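Local coordinates for phosphoribosyl-aminoimidazole carboxylase (Aspergillus clavatus, PDB 3K5I), which probably carboxylates 5-aminoimidazole ribonucleotide at the expense of ATP, giving N5-carboxyaminoimidazole ribonucleotide in purine biosynthesis, at residues 144-153 / 184-192; 221-229 / 298-307. One frame throughout, in Å; residues are numbered along the deposited sequence.

How the contacts relate
Both contacts belong to the ATP-grasp region of the chain, yet they hold different elements on opposite sides of the chain's centre, with contact centres about 39 Å apart and nearest atoms about 23 Å apart. Contact 1 is peripheral, its centre about 28 Å from that of the chain, and pairs two helices next to the four-stranded antiparallel sheet. Contact 2 lies about 13 Å from the chain's centre, is buried, and joins a strand of the eight-stranded sheet to a helix and the loop after it. Their chemistry follows: branched aliphatic side chains and a proline in contact 1, tyrosines with a directed hydroxyl bond and a bridging water in contact 2.

Contact 1: residues 144-153 / 184-192; sequences LVENTPAELA and DDIPEALEA
Leu152 meets both Ile186 and Leu190, joining helix 149-159 to helix 186-192 mainly by aliphatic packing. The short helical segments cross at 111°, with axes 10.1 Å apart at closest approach; Ile186 and Leu190, one turn apart, face the start of helix 149-159 and the loop before it.

Among the contacts between aliphatic side chains, Leu152 and Leu190 reach toward each other tip to tip, and their CD2 atoms come within 3.4 Å, tighter than usual van der Waals contact. Leu152 places CG opposite the backbone N (chi1 -166°), which sends the branch across the interface; there it slides past Ile186 in the opposite direction, its CG 3.7 Å from Ile186 CD1. Leu144 CD2 adds a looser touch on Leu190 CD2.

Proline forms a second group. Ile186 CG2 presses on Pro149 CB at 3.3 Å, again close, while Pro149 CG lies 3.7 Å from Leu190 CD1, the two side chains crossing at about a right angle.

Contacts of side chains with backbone complete the interface. Ile186 CD1 comes to 3.5 Å from Ala153 N, and Leu190 CD1 to 3.5 Å from Asn147 O.

The position beside the four-stranded antiparallel sheet is consistent with the small nucleotide-covering subdomain of ATP-grasp enzymes, and the Leu152 side chain is about 13 Å from bound ADP. Behind the helices lies that sheet: Ala189 touches Phe178 and Val180 of strand 177-180, while Leu144 pairs through its backbone with Leu198 of strand 198-202.

Contact 2: residues 221-229 / 298-307; sequences VLSYPTVET and YTIEGCALSQ
Tyr224 and the loop around Leu305 meet where strand 221-232, broken near Tyr224, abuts the short helix 299-302 and the turn that follows it; the strand belongs to the large antiparallel sheet that the ATP-grasp region shares with C-terminal strands. Tyr224 contributes the largest share of the contact. Its OH donates to Leu305 O at 2.7 Å, and the donor stands 49° out of the carbonyl plane, away from the lone-pair directions. Over one face of the ring sits the Thr299 methyl: CG2 is 4.1 Å from the Tyr224 ring centroid and 23° off the normal, a CH-pi contact. Cys303 SG lies instead at the ring edge, 4.8 Å from the same centroid, a sulfur-aromatic contact. A face and an edge of one ring are thus engaged by residues of one short helix and its exit.

Tyr298 supplies the second aromatic group. Its CG lies between the backbone N and the carbonyl carbon (chi1 79°), a torsion that carries the phenol across to the strand, where OH comes within 3.5 Å of Tyr224 CB. Val227 CG1 meets Tyr298 CE1 at 3.5 Å, approaching obliquely. The methyl of Thr299 also lies over one face of the Tyr298 ring, and so packs against both tyrosines.

Farther out, Thr299 OG1 accepts from Gln307 N at 3.0 Å and is also hydrogen-bonded to Gly296 O, which fixes the methyl's direction. On the strand side Tyr224 O is bonded to Gln255, while Glu301 O on the helix meets Arg328 of the second subunit. One water joins the two segments, donating to Pro225 O at 2.6 Å and hydrogen-bonded to Tyr298 OH at 2.9 Å.

Contact 1: residues 144-153 / 184-192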
loop_
_atom_site.group_PDB
_atom_site.type_symbol
_atom_site.label_atom_id
_atom_site.label_comp_id
_atom_site.label_asym_id
_atom_site.label_seq_id
_atom_site.Cartn_x
_atom_site.Cartn_y
_atom_site.Cartn_z
ATOM N N LEU A 144 -2.487 29.496 32.041
ATOM C CA LEU A 144 -1.453 30.310 32.671
ATOM C C LEU A 144 -1.568 31.682 32.055
ATOM O O LEU A 144 -1.198 31.818 30.912
ATOM C CB LEU A 144 -0.049 29.829 32.305
ATOM C CG LEU A 144 0.668 29.011 33.384
ATOM C CD1 LEU A 144 0.042 27.623 33.327
ATOM C CD2 LEU A 144 2.183 29.046 33.113
ATOM N N VAL A 145 -2.055 32.679 32.782
ATOM C CA VAL A 145 -2.178 34.022 32.218
ATOM C C VAL A 145 -0.878 34.770 31.845
ATOM O O VAL A 145 -0.876 35.657 30.988
ATOM C CB VAL A 145 -3.171 34.866 33.008
ATOM C CG1 VAL A 145 -2.911 36.346 32.756
ATOM C CG2 VAL A 145 -4.596 34.432 32.642
ATOM N N GLU A 146 0.245 34.423 32.468
ATOM C CA GLU A 146 1.538 35.029 32.120
ATOM C C GLU A 146 2.429 33.822 32.305
ATOM O O GLU A 146 1.981 32.775 32.788
ATOM C CB GLU A 146 2.044 36.091 33.074
ATOM C CG GLU A 146 1.564 35.825 34.464
ATOM C CD GLU A 146 0.937 37.063 35.039
ATOM O OE1 GLU A 146 -0.059 36.919 35.781
ATOM O OE2 GLU A 146 1.443 38.166 34.722
ATOM N N ASN A 147 3.687 33.960 31.913
ATOM C CA ASN A 147 4.560 32.809 32.056
ATOM C C ASN A 147 5.668 32.944 33.090
ATOM O O ASN A 147 6.873 32.856 32.868
ATOM C CB ASN A 147 4.827 32.049 30.753
ATOM C CG ASN A 147 3.557 31.679 30.009
ATOM O OD1 ASN A 147 2.623 31.037 30.534
ATOM N ND2 ASN A 147 3.522 32.090 28.749
ATOM N N THR A 148 5.168 33.171 34.285
ATOM C CA THR A 148 5.947 33.381 35.468
ATOM C C THR A 148 5.981 32.093 36.275
ATOM O O THR A 148 5.136 31.205 36.146
ATOM C CB THR A 148 5.328 34.590 36.174
ATOM O OG1 THR A 148 3.940 34.336 36.445
ATOM C CG2 THR A 148 5.333 35.730 35.179
ATOM N N PRO A 149 7.011 32.016 37.109
ATOM C CA PRO A 149 7.224 30.820 37.897
ATOM C C PRO A 149 6.237 30.963 39.018
ATOM O O PRO A 149 5.731 29.980 39.566
ATOM C CB PRO A 149 8.677 30.962 38.347
ATOM C CG PRO A 149 9.308 31.807 37.272
ATOM C CD PRO A 149 8.234 32.833 36.989
ATOM N N ALA A 150 5.975 32.228 39.322
ATOM C CA ALA A 150 5.019 32.603 40.354
ATOM C C ALA A 150 3.694 31.956 39.960
ATOM O O ALA A 150 3.081 31.177 40.705
ATOM C CB ALA A 150 4.876 34.113 40.343
ATOM N N GLU A 151 3.270 32.297 38.753
ATOM C CA GLU A 151 2.056 31.774 38.159
ATOM C C GLU A 151 2.036 30.241 38.183
ATOM O O GLU A 151 1.119 29.573 38.699
ATOM C CB GLU A 151 2.096 32.239 36.712
ATOM C CG GLU A 151 1.110 31.549 35.794
ATOM C CD GLU A 151 -0.161 32.370 35.577
ATOM O OE1 GLU A 151 -0.246 32.909 34.450
ATOM O OE2 GLU A 151 -1.047 32.467 36.473
ATOM N N LEU A 152 3.087 29.676 37.610
ATOM C CA LEU A 152 3.219 28.223 37.558
ATOM C C LEU A 152 3.223 27.639 38.973
ATOM O O LEU A 152 2.388 26.803 39.324
ATOM C CB LEU A 152 4.512 27.885 36.824
ATOM C CG LEU A 152 4.740 26.442 36.351
ATOM C CD1 LEU A 152 3.523 25.574 35.976
ATOM C CD2 LEU A 152 5.692 26.588 35.193
ATOM N N ALA A 153 4.141 28.108 39.805
ATOM C CA ALA A 153 4.233 27.653 41.188
ATOM C C ALA A 153 2.875 27.510 41.886
ATOM O O ALA A 153 2.594 26.557 42.661
ATOM C CB ALA A 153 5.061 28.674 41.925
ATOM N N ASP A 184 10.915 22.820 41.396
ATOM C CA ASP A 184 12.276 23.182 41.042
ATOM C C ASP A 184 12.552 23.091 39.567
ATOM O O ASP A 184 13.589 23.554 39.114
ATOM C CB ASP A 184 13.279 22.297 41.772
ATOM C CG ASP A 184 13.678 22.895 43.086
ATOM O OD1 ASP A 184 13.543 24.144 43.133
ATOM O OD2 ASP A 184 14.081 22.134 44.007
ATOM N N ASP A 185 11.629 22.471 38.845
ATOM C CA ASP A 185 11.717 22.302 37.391
ATOM C C ASP A 185 11.144 23.523 36.684
ATOM O O ASP A 185 11.409 23.728 35.513
ATOM C CB ASP A 185 10.901 21.101 36.911
ATOM C CG ASP A 185 11.401 19.776 37.472
ATOM O OD1 ASP A 185 11.408 18.790 36.703
ATOM O OD2 ASP A 185 11.740 19.709 38.676
ATOM N N ILE A 186 10.365 24.323 37.406
ATOM C CA ILE A 186 9.756 25.539 36.882
ATOM C C ILE A 186 10.465 26.380 35.829
ATOM O O ILE A 186 9.881 26.730 34.798
ATOM C CB ILE A 186 8.820 26.301 37.890
ATOM C CG1 ILE A 186 7.760 25.307 38.415
ATOM C CG2 ILE A 186 8.354 27.761 37.443
ATOM C CD1 ILE A 186 6.745 25.830 39.441
ATOM N N PRO A 187 11.713 26.740 36.070
ATOM C CA PRO A 187 12.359 27.566 35.065
ATOM C C PRO A 187 12.636 26.768 33.817
ATOM O O PRO A 187 12.561 27.264 32.692
ATOM C CB PRO A 187 13.715 27.901 35.687
ATOM C CG PRO A 187 13.624 27.525 37.096
ATOM C CD PRO A 187 12.227 27.061 37.411
ATOM N N GLU A 188 12.995 25.514 34.026
ATOM C CA GLU A 188 13.307 24.713 32.845
ATOM C C GLU A 188 12.073 24.534 31.985
ATOM O O GLU A 188 12.108 24.699 30.769
ATOM C CB GLU A 188 13.859 23.395 33.338
ATOM C CG GLU A 188 14.216 22.291 32.410
ATOM C CD GLU A 188 14.461 21.043 33.266
ATOM O OE1 GLU A 188 14.050 20.972 34.448
ATOM O OE2 GLU A 188 15.110 20.116 32.762
ATOM N N ALA A 189 10.964 24.207 32.649
ATOM C CA ALA A 189 9.675 24.022 31.979
ATOM C C ALA A 189 9.350 25.251 31.153
ATOM O O ALA A 189 9.045 25.169 29.954
ATOM C CB ALA A 189 8.546 23.852 33.006
ATOM N N LEU A 190 9.396 26.395 31.819
ATOM C CA LEU A 190 9.076 27.644 31.124
ATOM C C LEU A 190 10.063 27.864 29.971
ATOM O O LEU A 190 9.736 28.088 28.811
ATOM C CB LEU A 190 8.945 28.839 32.097
ATOM C CG LEU A 190 7.947 28.831 33.261
ATOM C CD1 LEU A 190 8.250 29.921 34.290
ATOM C CD2 LEU A 190 6.502 28.897 32.782
ATOM N N GLU A 191 11.337 27.769 30.272
ATOM C CA GLU A 191 12.258 27.947 29.179
ATOM C C GLU A 191 11.807 27.026 28.052
ATOM O O GLU A 191 11.563 27.449 26.917
ATOM C CB GLU A 191 13.632 27.555 29.713
ATOM C CG GLU A 191 14.810 27.876 28.821
ATOM C CD GLU A 191 14.711 29.178 28.076
ATOM O OE1 GLU A 191 14.178 30.175 28.618
ATOM O OE2 GLU A 191 15.207 29.176 26.929
ATOM N N ALA A 192 11.696 25.744 28.380
ATOM C CA ALA A 192 11.336 24.718 27.388
ATOM C C ALA A 192 10.239 25.019 26.380
ATOM O O ALA A 192 10.380 24.746 25.174
ATOM C CB ALA A 192 11.185 23.340 27.994
#

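Contact 2: residues 221-229 / 298-307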
loop_
_atom_site.group_PDB
_atom_site.type_symbol
_atom_site.label_atom_id
_atom_site.label_comp_id
_atom_site.label_asym_id
_atom_site.label_seq_id
_atom_site.Cartn_x
_atom_site.Cartn_y
_atom_site.Cartn_z
ATOM N N VAL A 221 -22.061 7.269 11.180
ATOM C CA VAL A 221 -20.940 7.424 12.095
ATOM C C VAL A 221 -20.405 6.010 12.238
ATOM O O VAL A 221 -21.075 5.104 12.734
ATOM C CB VAL A 221 -21.199 8.025 13.488
ATOM C CG1 VAL A 221 -19.845 8.169 14.189
ATOM C CG2 VAL A 221 -21.776 9.438 13.393
ATOM N N LEU A 222 -19.182 5.863 11.744
ATOM C CA LEU A 222 -18.450 4.617 11.758
ATOM C C LEU A 222 -17.244 4.762 12.716
ATOM O O LEU A 222 -17.018 5.831 13.288
ATOM C CB LEU A 222 -18.022 4.285 10.317
ATOM C CG LEU A 222 -19.128 4.341 9.261
ATOM C CD1 LEU A 222 -18.616 4.236 7.837
ATOM C CD2 LEU A 222 -20.134 3.219 9.562
ATOM N N SER A 223 -16.498 3.672 12.914
ATOM C CA SER A 223 -15.335 3.686 13.818
ATOM C C SER A 223 -14.608 2.343 13.788
ATOM O O SER A 223 -15.199 1.305 13.486
ATOM C CB SER A 223 -15.776 3.925 15.262
ATOM O OG SER A 223 -16.467 2.769 15.734
ATOM N N TYR A 224 -13.321 2.388 14.114
ATOM C CA TYR A 224 -12.507 1.196 14.107
ATOM C C TYR A 224 -12.438 0.667 15.520
ATOM O O TYR A 224 -12.888 1.360 16.461
ATOM C CB TYR A 224 -11.123 1.502 13.527
ATOM C CG TYR A 224 -11.087 1.813 12.016
ATOM C CD1 TYR A 224 -11.283 3.127 11.562
ATOM C CD2 TYR A 224 -10.757 0.839 11.068
ATOM C CE1 TYR A 224 -11.207 3.453 10.223
ATOM C CE2 TYR A 224 -10.669 1.166 9.701
ATOM C CZ TYR A 224 -10.889 2.440 9.261
ATOM O OH TYR A 224 -10.788 2.707 7.885
ATOM N N PRO A 225 -11.877 -0.524 15.716
ATOM C CA PRO A 225 -11.816 -1.016 17.098
ATOM C C PRO A 225 -10.902 -0.148 17.981
ATOM O O PRO A 225 -10.054 0.635 17.512
ATOM C CB PRO A 225 -11.191 -2.399 16.938
ATOM C CG PRO A 225 -11.704 -2.871 15.604
ATOM C CD PRO A 225 -11.587 -1.595 14.745
ATOM N N THR A 226 -11.118 -0.228 19.287
ATOM C CA THR A 226 -10.325 0.509 20.264
ATOM C C THR A 226 -8.966 -0.213 20.260
ATOM O O THR A 226 -8.867 -1.472 20.201
ATOM C CB THR A 226 -10.927 0.287 21.663
ATOM O OG1 THR A 226 -12.306 0.681 21.694
ATOM C CG2 THR A 226 -10.101 0.946 22.765
ATOM N N VAL A 227 -7.918 0.596 20.217
ATOM C CA VAL A 227 -6.518 0.155 20.244
ATOM C C VAL A 227 -5.838 0.705 21.518
ATOM O O VAL A 227 -6.330 1.628 22.218
ATOM C CB VAL A 227 -5.680 0.515 19.008
ATOM C CG1 VAL A 227 -6.293 -0.092 17.735
ATOM C CG2 VAL A 227 -5.589 1.949 18.942
ATOM N N GLU A 228 -4.742 0.051 21.888
ATOM C CA GLU A 228 -3.984 0.359 23.096
ATOM C C GLU A 228 -2.737 1.027 22.597
ATOM O O GLU A 228 -2.056 0.456 21.741
ATOM C CB GLU A 228 -3.453 -1.014 23.531
ATOM C CG GLU A 228 -2.314 -0.880 24.514
ATOM C CD GLU A 228 -1.979 -2.234 25.090
ATOM O OE1 GLU A 228 -2.516 -3.268 24.652
ATOM O OE2 GLU A 228 -1.143 -2.271 25.991
ATOM N N THR A 229 -2.404 2.191 23.132
ATOM C CA THR A 229 -1.216 2.830 22.625
ATOM C C THR A 229 -0.189 3.002 23.718
ATOM O O THR A 229 -0.532 3.054 24.890
ATOM C CB THR A 229 -1.571 4.255 22.118
ATOM O OG1 THR A 229 -2.296 5.029 23.092
ATOM C CG2 THR A 229 -2.539 4.089 21.008
ATOM N N TYR A 298 -2.153 1.270 11.729
ATOM C CA TYR A 298 -2.307 -0.167 11.593
ATOM C C TYR A 298 -3.454 -0.501 10.622
ATOM O O TYR A 298 -3.553 -1.630 10.082
ATOM C CB TYR A 298 -2.566 -0.869 12.940
ATOM C CG TYR A 298 -4.017 -0.689 13.318
ATOM C CD1 TYR A 298 -4.376 0.456 14.037
ATOM C CD2 TYR A 298 -5.015 -1.578 12.912
ATOM C CE1 TYR A 298 -5.711 0.663 14.352
ATOM C CE2 TYR A 298 -6.409 -1.390 13.241
ATOM C CZ TYR A 298 -6.733 -0.249 13.987
ATOM O OH TYR A 298 -8.015 0.141 14.431
ATOM N N THR A 299 -4.312 0.475 10.332
ATOM C CA THR A 299 -5.445 0.135 9.450
ATOM C C THR A 299 -5.092 -0.302 8.030
ATOM O O THR A 299 -5.870 -1.024 7.323
ATOM C CB THR A 299 -6.462 1.261 9.510
ATOM O OG1 THR A 299 -5.815 2.509 9.155
ATOM C CG2 THR A 299 -7.001 1.313 10.964
ATOM N N ILE A 300 -3.911 0.153 7.606
ATOM C CA ILE A 300 -3.418 -0.179 6.271
ATOM C C ILE A 300 -3.285 -1.644 6.058
ATOM O O ILE A 300 -3.844 -2.217 5.144
ATOM C CB ILE A 300 -2.039 0.405 6.027
ATOM C CG1 ILE A 300 -2.205 1.924 5.903
ATOM C CG2 ILE A 300 -1.629 -0.037 4.638
ATOM C CD1 ILE A 300 -0.923 2.800 5.600
ATOM N N GLU A 301 -2.571 -2.310 6.942
ATOM C CA GLU A 301 -2.488 -3.746 6.707
ATOM C C GLU A 301 -3.531 -4.450 7.553
ATOM O O GLU A 301 -3.833 -5.648 7.348
ATOM C CB GLU A 301 -1.143 -4.253 7.201
ATOM C CG GLU A 301 0.026 -3.674 6.394
ATOM C CD GLU A 301 0.446 -2.275 6.846
ATOM O OE1 GLU A 301 -0.057 -1.766 7.870
ATOM O OE2 GLU A 301 1.293 -1.697 6.108
ATOM N N GLY A 302 -4.064 -3.697 8.503
ATOM C CA GLY A 302 -5.016 -4.293 9.416
ATOM C C GLY A 302 -6.463 -4.466 9.058
ATOM O O GLY A 302 -7.143 -5.249 9.724
ATOM N N CYS A 303 -6.928 -3.706 8.072
ATOM C CA CYS A 303 -8.320 -3.758 7.656
ATOM C C CYS A 303 -8.434 -3.583 6.159
ATOM O O CYS A 303 -7.468 -3.126 5.563
ATOM C CB CYS A 303 -9.073 -2.558 8.200
ATOM S SG CYS A 303 -8.805 -2.032 9.923
ATOM N N ALA A 304 -9.600 -3.885 5.570
ATOM C CA ALA A 304 -9.804 -3.718 4.128
ATOM C C ALA A 304 -9.757 -2.279 3.711
ATOM O O ALA A 304 -9.240 -2.126 2.610
ATOM C CB ALA A 304 -11.090 -4.366 3.534
ATOM N N LEU A 305 -10.278 -1.321 4.510
ATOM C CA LEU A 305 -10.297 0.112 4.156
ATOM C C LEU A 305 -9.480 0.751 5.225
ATOM O O LEU A 305 -9.857 0.684 6.381
ATOM C CB LEU A 305 -11.691 0.780 4.133
ATOM C CG LEU A 305 -12.488 0.307 2.932
ATOM C CD1 LEU A 305 -13.858 0.910 3.161
ATOM C CD2 LEU A 305 -11.813 0.690 1.586
ATOM N N SER A 306 -8.373 1.366 4.848
ATOM C CA SER A 306 -7.563 1.987 5.879
ATOM C C SER A 306 -8.190 3.320 6.195
ATOM O O SER A 306 -9.089 3.787 5.486
ATOM C CB SER A 306 -6.177 2.277 5.269
ATOM O OG SER A 306 -6.340 3.479 4.615
ATOM N N GLN A 307 -7.682 3.928 7.259
ATOM C CA GLN A 307 -8.207 5.217 7.686
ATOM C C GLN A 307 -8.123 6.260 6.592
ATOM O O GLN A 307 -8.857 7.267 6.555
ATOM C CB GLN A 307 -7.417 5.733 8.918
ATOM C CG GLN A 307 -5.965 6.296 8.750
ATOM C CD GLN A 307 -5.465 6.822 10.092
ATOM O OE1 GLN A 307 -6.222 7.501 10.794
ATOM N NE2 GLN A 307 -4.217 6.491 10.483
HETATM O O HOH W 1 -9.094 2.412 15.923
#